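Local coordinates for stage III sporulation protein AB (Bacillus subtilis, PDB 6BS9) that is essential for sporulation and probably works as part of a secretion system of the sporulating cell, represented here by the larger piece of the protein, at residues Phe50-Asp55 and Glu69-Lys74; Glu21-Ile24 and His28-Leu31; Arg8-Leu13 and Thr113-Ser118. All coordinates share one frame; numbering follows the deposited sequence.

Contact 1 (Phe50-Asp55 and Glu69-Lys74); sequences FSAFSD and EQSLKK
Ser-71 sets its small side chain against the backbone of Ala-52 and Phe-53. Of the residues here it has the most surface buried by the contact. Its OG lies 3.2 Å from the CA of Phe-53. It is also near the N of Phe-53, but the angle is too poor for a hydrogen bond. The hydroxyl is instead bonded to the backbone O of Ala-67, one turn earlier in its own helix. The torsion suits this bond: OG stands beside the backbone N (chi1 -48°), on the side of the preceding turn where the O of Ala-67 lies.

The CB of Ala-52 points toward the partner helix. It meets the CB of Ser-71 at 3.9 Å. Two such small residues let the helices come close: the axes of segments 50-55 and 69-74 come within 8.6 Å, with N-to-C directions at 143°. Helices 46-58 and 64-75 form an antiparallel helical hairpin within an all-helical domain. Lys-74 adds a looser touch at the exposed edge, its CD 4.4 Å from the CB of Ala-52.

Phe-53 adds less area. Its CB is 3.9 Å from the OG of Ser-71, which lies at the ring edge, near the ring plane. CG is anti to the backbone N (chi1 -178°). This takes the ring past the serine to an edge-to-face contact with Trp-68. Leu-96 and Ser-35 also touch the Phe-53 side chain.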
loop_
_atom_site.group_PDB
_atom_site.type_symbol
_atom_site.label_atom_id
_atom_site.label_comp_id
_atom_site.label_asym_id
_atom_site.label_seq_id
_atom_site.Cartn_x
_atom_site.Cartn_y
_atom_site.Cartn_z
ATOM N N PHE A 50 5.652 5.222 0.289
ATOM C CA PHE A 50 6.320 4.556 1.382
ATOM C C PHE A 50 7.312 5.451 2.094
ATOM O O PHE A 50 7.417 5.364 3.331
ATOM C CB PHE A 50 6.935 3.193 0.945
ATOM C CG PHE A 50 5.874 2.209 0.600
ATOM C CD1 PHE A 50 5.195 1.541 1.603
ATOM C CD2 PHE A 50 5.367 2.183 -0.709
ATOM C CE1 PHE A 50 4.110 0.782 1.317
ATOM C CE2 PHE A 50 4.306 1.367 -1.017
ATOM C CZ PHE A 50 3.665 0.667 0.002
ATOM N N SER A 51 7.958 6.341 1.364
ATOM C CA SER A 51 8.810 7.351 2.033
ATOM C C SER A 51 7.982 8.400 2.777
ATOM O O SER A 51 8.332 8.757 3.894
ATOM C CB SER A 51 9.845 8.038 1.054
ATOM O OG SER A 51 9.223 8.583 -0.041
ATOM N N ALA A 52 6.884 8.847 2.181
ATOM C CA ALA A 52 5.948 9.715 2.919
ATOM C C ALA A 52 5.387 9.084 4.189
ATOM O O ALA A 52 5.296 9.761 5.198
ATOM C CB ALA A 52 4.818 10.115 2.032
ATOM N N PHE A 53 5.038 7.797 4.130
ATOM C CA PHE A 53 4.521 7.077 5.278
ATOM C C PHE A 53 5.583 7.016 6.376
ATOM O O PHE A 53 5.293 7.316 7.536
ATOM C CB PHE A 53 4.130 5.661 4.846
ATOM C CG PHE A 53 3.518 4.805 5.933
ATOM C CD1 PHE A 53 2.578 5.297 6.802
ATOM C CD2 PHE A 53 3.839 3.477 6.042
ATOM C CE1 PHE A 53 1.955 4.478 7.766
ATOM C CE2 PHE A 53 3.210 2.625 7.000
ATOM C CZ PHE A 53 2.272 3.136 7.879
ATOM N N SER A 54 6.809 6.708 5.978
ATOM C CA SER A 54 7.956 6.676 6.899
ATOM C C SER A 54 8.197 8.002 7.582
ATOM O O SER A 54 8.286 8.091 8.781
ATOM C CB SER A 54 9.220 6.270 6.130
ATOM O OG SER A 54 10.339 6.283 6.969
ATOM N N ASP A 55 8.231 9.081 6.811
ATOM C CA ASP A 55 8.320 10.405 7.413
ATOM C C ASP A 55 7.196 10.661 8.436
ATOM O O ASP A 55 7.421 11.228 9.464
ATOM C CB ASP A 55 8.235 11.493 6.318
ATOM C CG ASP A 55 9.424 11.498 5.415
ATOM O OD1 ASP A 55 10.485 10.912 5.789
ATOM O OD2 ASP A 55 9.308 12.081 4.300
ATOM N N GLU A 69 -3.198 7.242 5.901
ATOM C CA GLU A 69 -4.241 8.008 5.208
ATOM C C GLU A 69 -3.693 9.297 4.642
ATOM O O GLU A 69 -3.939 9.617 3.482
ATOM C CB GLU A 69 -5.440 8.351 6.103
ATOM C CG GLU A 69 -6.676 7.585 5.716
ATOM C CD GLU A 69 -6.890 6.310 6.489
ATOM O OE1 GLU A 69 -7.280 6.472 7.670
ATOM O OE2 GLU A 69 -6.740 5.204 5.882
ATOM N N GLN A 70 -2.932 10.015 5.454
ATOM C CA GLN A 70 -2.312 11.273 5.040
ATOM C C GLN A 70 -1.340 11.052 3.872
ATOM O O GLN A 70 -1.355 11.780 2.916
ATOM C CB GLN A 70 -1.617 11.925 6.241
ATOM C CG GLN A 70 -1.851 13.420 6.389
ATOM C CD GLN A 70 -1.268 14.010 7.683
ATOM O OE1 GLN A 70 -0.422 14.927 7.638
ATOM N NE2 GLN A 70 -1.715 13.490 8.853
ATOM N N SER A 71 -0.522 10.007 3.937
ATOM C CA SER A 71 0.429 9.758 2.880
ATOM C C SER A 71 -0.248 9.358 1.607
ATOM O O SER A 71 0.100 9.790 0.513
ATOM C CB SER A 71 1.428 8.673 3.301
ATOM O OG SER A 71 1.953 8.919 4.588
ATOM N N LEU A 72 -1.265 8.569 1.763
ATOM C CA LEU A 72 -2.055 8.179 0.623
ATOM C C LEU A 72 -2.671 9.366 -0.170
ATOM O O LEU A 72 -2.629 9.390 -1.417
ATOM C CB LEU A 72 -3.126 7.184 1.097
ATOM C CG LEU A 72 -4.059 6.593 0.056
ATOM C CD1 LEU A 72 -3.260 5.772 -0.959
ATOM C CD2 LEU A 72 -5.119 5.749 0.775
ATOM N N LYS A 73 -3.290 10.297 0.538
ATOM C CA LYS A 73 -3.921 11.488 -0.088
ATOM C C LYS A 73 -2.895 12.372 -0.747
ATOM O O LYS A 73 -3.095 12.923 -1.831
ATOM C CB LYS A 73 -4.729 12.297 0.941
ATOM C CG LYS A 73 -5.990 11.563 1.452
ATOM C CD LYS A 73 -7.023 12.477 2.124
ATOM C CE LYS A 73 -7.130 12.429 3.660
ATOM N NZ LYS A 73 -8.384 11.806 4.196
ATOM N N LYS A 74 -1.781 12.514 -0.061
ATOM C CA LYS A 74 -0.697 13.332 -0.548
ATOM C C LYS A 74 -0.188 12.787 -1.882
ATOM O O LYS A 74 0.115 13.564 -2.778
ATOM C CB LYS A 74 0.378 13.371 0.558
ATOM C CG LYS A 74 1.530 14.353 0.446
ATOM C CD LYS A 74 2.663 13.929 1.432
ATOM C CE LYS A 74 4.040 14.599 1.119
ATOM N NZ LYS A 74 4.043 16.072 0.809
#

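Contact 2 (Glu21-Ile24 and His28-Leu31)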
loop_
_atom_site.group_PDB
_atom_site.type_symbol
_atom_site.label_atom_id
_atom_site.label_comp_id
_atom_site.label_asym_id
_atom_site.label_seq_id
_atom_site.Cartn_x
_atom_site.Cartn_y
_atom_site.Cartn_z
ATOM N N GLU A 21 3.166 -6.221 5.966
ATOM C CA GLU A 21 2.418 -7.214 6.741
ATOM C C GLU A 21 3.343 -8.051 7.583
ATOM O O GLU A 21 3.105 -8.255 8.775
ATOM C CB GLU A 21 1.613 -8.170 5.822
ATOM C CG GLU A 21 0.734 -9.168 6.594
ATOM C CD GLU A 21 0.088 -10.283 5.734
ATOM O OE1 GLU A 21 0.533 -10.443 4.546
ATOM O OE2 GLU A 21 -0.975 -10.887 6.203
ATOM N N ALA A 22 4.408 -8.552 6.994
ATOM C CA ALA A 22 5.336 -9.389 7.777
ATOM C C ALA A 22 5.945 -8.636 8.946
ATOM O O ALA A 22 6.088 -9.173 10.048
ATOM C CB ALA A 22 6.402 -9.969 6.869
ATOM N N GLU A 23 6.317 -7.386 8.723
ATOM C CA GLU A 23 7.006 -6.613 9.797
ATOM C C GLU A 23 6.059 -6.238 10.910
ATOM O O GLU A 23 6.417 -6.262 12.078
ATOM C CB GLU A 23 7.623 -5.332 9.252
ATOM C CG GLU A 23 8.706 -5.559 8.201
ATOM C CD GLU A 23 10.024 -6.105 8.772
ATOM O OE1 GLU A 23 10.884 -6.579 8.010
ATOM O OE2 GLU A 23 10.207 -6.180 9.984
ATOM N N ILE A 24 4.833 -5.916 10.542
ATOM C CA ILE A 24 3.804 -5.677 11.540
ATOM C C ILE A 24 3.603 -6.941 12.373
ATOM O O ILE A 24 3.608 -6.885 13.581
ATOM C CB ILE A 24 2.499 -5.264 10.842
ATOM C CG1 ILE A 24 2.696 -3.886 10.252
ATOM C CG2 ILE A 24 1.330 -5.265 11.828
ATOM C CD1 ILE A 24 1.682 -3.492 9.212
ATOM N N HIS A 28 10.785 -7.199 13.920
ATOM C CA HIS A 28 11.445 -6.465 14.954
ATOM C C HIS A 28 11.918 -5.126 14.403
ATOM O O HIS A 28 12.614 -4.387 15.023
ATOM C CB HIS A 28 12.530 -7.402 15.468
ATOM C CG HIS A 28 11.964 -8.635 16.114
ATOM N ND1 HIS A 28 11.712 -9.804 15.416
ATOM C CD2 HIS A 28 11.508 -8.844 17.374
ATOM C CE1 HIS A 28 11.151 -10.688 16.228
ATOM N NE2 HIS A 28 11.018 -10.130 17.420
ATOM N N THR A 29 11.477 -4.827 13.208
ATOM C CA THR A 29 11.827 -3.609 12.564
ATOM C C THR A 29 10.718 -2.539 12.864
ATOM O O THR A 29 9.548 -2.791 12.672
ATOM C CB THR A 29 12.051 -3.909 11.087
ATOM O OG1 THR A 29 12.977 -5.002 11.005
ATOM C CG2 THR A 29 12.638 -2.755 10.379
ATOM N N PRO A 30 11.112 -1.363 13.375
ATOM C CA PRO A 30 10.102 -0.285 13.465
ATOM C C PRO A 30 9.488 0.032 12.110
ATOM O O PRO A 30 10.130 -0.077 11.066
ATOM C CB PRO A 30 10.883 0.886 13.977
ATOM C CG PRO A 30 12.076 0.282 14.674
ATOM C CD PRO A 30 12.444 -0.920 13.852
ATOM N N LEU A 31 8.190 0.258 12.122
ATOM C CA LEU A 31 7.399 0.377 10.913
ATOM C C LEU A 31 8.028 1.498 10.011
ATOM O O LEU A 31 8.064 1.387 8.760
ATOM C CB LEU A 31 5.912 0.611 11.306
ATOM C CG LEU A 31 4.793 0.389 10.311
ATOM C CD1 LEU A 31 4.921 -0.982 9.674
ATOM C CD2 LEU A 31 3.447 0.472 11.018
#
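Ile-24 and Leu-31 make the apolar half of this contact. The CD1 branch of Leu-31 comes within 3.7 Å of CG1 of Ile-24. It is also 4.1 Å from CD1 of Ile-24, so the methyl lies against the CG1-CD1 arm of the isoleucine. Neither CB points directly at the other segment, and it is the ends of the side chains that close the gap. In Leu-31, CG lies anti to the backbone N (chi1 -163°), which brings CD1 to the isoleucine, while CD2 faces Phe-53 of helix 46-58. Ile-24 also touches Gln-104 of helix 101-128.

The contact spans the short connection between two consecutive helices. Helix 2-26 ends, the chain reverses through His-28 and Thr-29, and Pro-30 takes the N-cap position of helix 31-41. The turn lies at the surface of the domain.

The polar half joins Glu-23 and Thr-29. Both CB atoms point across the contact. The glutamate chain is bent at chi2 (-72°), and its carboxylate comes up beside the threonine. OE2 of Glu-23 is 3.1 Å from CB of Thr-29 and 3.2 Å from OG1 of Thr-29. The other oxygen, OE1, is farther from that hydroxyl, at 4.0 Å. The main chain of the loop is near as well: OE2 of Glu-23 lies 4.1 Å from the N of His-28.

Contact 3 (Arg8-Leu13 and Thr113-Ser118)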
loop_
_atom_site.group_PDB
_atom_site.type_symbol
_atom_site.label_atom_id
_atom_site.label_comp_id
_atom_site.label_asym_id
_atom_site.label_seq_id
_atom_site.Cartn_x
_atom_site.Cartn_y
_atom_site.Cartn_z
ATOM N N ARG A 8 1.152 -2.684 -13.223
ATOM C CA ARG A 8 2.495 -2.616 -12.708
ATOM C C ARG A 8 2.514 -1.962 -11.302
ATOM O O ARG A 8 3.242 -2.427 -10.409
ATOM C CB ARG A 8 3.405 -1.905 -13.709
ATOM C CG ARG A 8 4.895 -1.806 -13.337
ATOM C CD ARG A 8 5.783 -1.019 -14.378
ATOM N NE ARG A 8 7.166 -1.525 -14.438
ATOM C CZ ARG A 8 8.246 -1.024 -13.804
ATOM N NH1 ARG A 8 9.427 -1.633 -13.977
ATOM N NH2 ARG A 8 8.187 0.059 -13.008
ATOM N N GLN A 9 1.720 -0.931 -11.095
ATOM C CA GLN A 9 1.744 -0.249 -9.823
ATOM C C GLN A 9 1.013 -1.073 -8.751
ATOM O O GLN A 9 1.455 -1.130 -7.593
ATOM C CB GLN A 9 1.176 1.164 -9.947
ATOM C CG GLN A 9 2.112 2.136 -10.678
ATOM C CD GLN A 9 1.591 3.588 -10.755
ATOM O OE1 GLN A 9 0.568 3.971 -10.159
ATOM N NE2 GLN A 9 2.296 4.381 -11.545
ATOM N N ILE A 10 -0.031 -1.801 -9.158
ATOM C CA ILE A 10 -0.689 -2.716 -8.227
ATOM C C ILE A 10 0.251 -3.809 -7.805
ATOM O O ILE A 10 0.357 -4.140 -6.654
ATOM C CB ILE A 10 -1.966 -3.290 -8.859
ATOM C CG1 ILE A 10 -2.956 -2.138 -9.036
ATOM C CG2 ILE A 10 -2.588 -4.330 -7.948
ATOM C CD1 ILE A 10 -4.103 -2.494 -9.941
ATOM N N ARG A 11 1.027 -4.304 -8.739
ATOM C CA ARG A 11 1.966 -5.377 -8.453
ATOM C C ARG A 11 2.989 -4.946 -7.441
ATOM O O ARG A 11 3.304 -5.683 -6.497
ATOM C CB ARG A 11 2.631 -5.822 -9.763
ATOM C CG ARG A 11 3.363 -7.119 -9.708
ATOM C CD ARG A 11 3.844 -7.491 -11.103
ATOM N NE ARG A 11 4.762 -6.501 -11.665
ATOM C CZ ARG A 11 4.547 -6.008 -12.879
ATOM N NH1 ARG A 11 5.403 -5.133 -13.341
ATOM N NH2 ARG A 11 3.462 -6.406 -13.634
ATOM N N GLN A 12 3.517 -3.747 -7.646
ATOM C CA GLN A 12 4.447 -3.117 -6.679
ATOM C C GLN A 12 3.842 -2.924 -5.297
ATOM O O GLN A 12 4.517 -3.139 -4.309
ATOM C CB GLN A 12 4.859 -1.716 -7.200
ATOM C CG GLN A 12 5.824 -1.736 -8.378
ATOM C CD GLN A 12 6.040 -0.342 -8.946
ATOM O OE1 GLN A 12 5.159 0.509 -8.972
ATOM N NE2 GLN A 12 7.231 -0.103 -9.381
ATOM N N LEU A 13 2.555 -2.479 -5.245
ATOM C CA LEU A 13 1.861 -2.314 -3.975
ATOM C C LEU A 13 1.688 -3.651 -3.240
ATOM O O LEU A 13 1.918 -3.727 -2.039
ATOM C CB LEU A 13 0.530 -1.641 -4.198
ATOM C CG LEU A 13 0.630 -0.141 -4.463
ATOM C CD1 LEU A 13 -0.650 0.338 -5.051
ATOM C CD2 LEU A 13 0.943 0.628 -3.205
ATOM N N THR A 113 -5.294 -9.555 -1.087
ATOM C CA THR A 113 -6.073 -10.323 -2.072
ATOM C C THR A 113 -6.890 -9.441 -2.949
ATOM O O THR A 113 -7.068 -9.734 -4.131
ATOM C CB THR A 113 -7.008 -11.307 -1.377
ATOM O OG1 THR A 113 -6.244 -12.103 -0.492
ATOM C CG2 THR A 113 -7.640 -12.246 -2.357
ATOM N N HIS A 114 -7.413 -8.359 -2.380
ATOM C CA HIS A 114 -8.165 -7.422 -3.181
ATOM C C HIS A 114 -7.342 -6.815 -4.273
ATOM O O HIS A 114 -7.762 -6.758 -5.450
ATOM C CB HIS A 114 -8.772 -6.325 -2.360
ATOM C CG HIS A 114 -10.041 -5.807 -2.957
ATOM N ND1 HIS A 114 -11.179 -5.649 -2.203
ATOM C CD2 HIS A 114 -10.397 -5.549 -4.249
ATOM C CE1 HIS A 114 -12.156 -5.215 -2.978
ATOM N NE2 HIS A 114 -11.707 -5.142 -4.223
ATOM N N LEU A 115 -6.122 -6.457 -3.920
ATOM C CA LEU A 115 -5.153 -5.980 -4.936
ATOM C C LEU A 115 -4.824 -7.053 -5.994
ATOM O O LEU A 115 -4.689 -6.749 -7.176
ATOM C CB LEU A 115 -3.837 -5.512 -4.249
ATOM C CG LEU A 115 -3.941 -4.210 -3.442
ATOM C CD1 LEU A 115 -2.667 -3.926 -2.727
ATOM C CD2 LEU A 115 -4.311 -3.023 -4.332
ATOM N N GLU A 116 -4.727 -8.307 -5.581
ATOM C CA GLU A 116 -4.523 -9.406 -6.537
ATOM C C GLU A 116 -5.642 -9.473 -7.559
ATOM O O GLU A 116 -5.434 -9.657 -8.776
ATOM C CB GLU A 116 -4.450 -10.716 -5.734
ATOM C CG GLU A 116 -3.065 -11.193 -5.585
ATOM C CD GLU A 116 -3.062 -12.484 -4.782
ATOM O OE1 GLU A 116 -2.966 -12.451 -3.522
ATOM O OE2 GLU A 116 -3.145 -13.508 -5.448
ATOM N N ALA A 117 -6.847 -9.263 -7.057
ATOM C CA ALA A 117 -8.021 -9.298 -7.883
ATOM C C ALA A 117 -8.020 -8.084 -8.815
ATOM O O ALA A 117 -8.269 -8.235 -10.008
ATOM C CB ALA A 117 -9.286 -9.358 -7.023
ATOM N N SER A 118 -7.721 -6.904 -8.272
ATOM C CA SER A 118 -7.672 -5.690 -9.136
ATOM C C SER A 118 -6.541 -5.738 -10.170
ATOM O O SER A 118 -6.760 -5.372 -11.331
ATOM C CB SER A 118 -7.531 -4.451 -8.327
ATOM O OG SER A 118 -8.587 -4.321 -7.434
#
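Ile-10 and Leu-115 carry the apolar packing and have the largest areas buried here. The CG2 branch of Ile-10 sits against the turn of helix that holds Leu-115. It is 4.1 Å from the CB of Leu-115 and 3.3 Å from the backbone O of Leu-115. With CG1 anti to the carbonyl carbon (chi1 -66°), CG2 faces Leu-115 and the CG1 branch carries CD1 to 4.1 Å from the backbone C of Ser-118. One turn on in the first helix, the CB of Leu-13 packs on CD1 of Leu-115 at 4.2 Å. Leu-115 is thus touched by both Ile-10 and Leu-13.

Between the segments themselves the packing is apolar; Ser-118 is bonded within its own helix. Ser-118 OG donates to the backbone O of His-114 at 3.2 Å, approaching from above the carbonyl plane. The same oxygen accepts the backbone N of Ser-118, so two donors share it. At the side, Glu-116 forms a salt bridge with Arg-14, a further tie between the two helices.

Leu-81 and Leu-89 also pack on Leu-13, and Glu-85 of helix 83-95 touches both Ile-10 and Ser-118. The axes of segments 8-13 and 113-118 are 9.4 Å apart at closest and their N-to-C directions make 161°. This is antiparallel helix pairing of the kind found in helical bundles, here between the first and last helices of the domain.

From the N terminus, helix 2-26 first supplies residues 8-13 to contact 3. Farther along it supplies residues 21-24 to contact 2. Contact 2 closes at once, across the short turn into helix 31-41. Contact 1 follows in series and joins helix 46-58 to helix 64-75. Contact 3 closes last, when helix 101-128 returns to helix 2-26, so contacts 1 and 2 are both nested in its long loop. None cross. Contacts 1 and 3 lie on opposite sides of the chain's centre, yet Phe-50 packs on Leu-13. Phe-53 likewise touches Leu-31, linking contact 1 to contact 2. Contacts 2 and 3 do not touch.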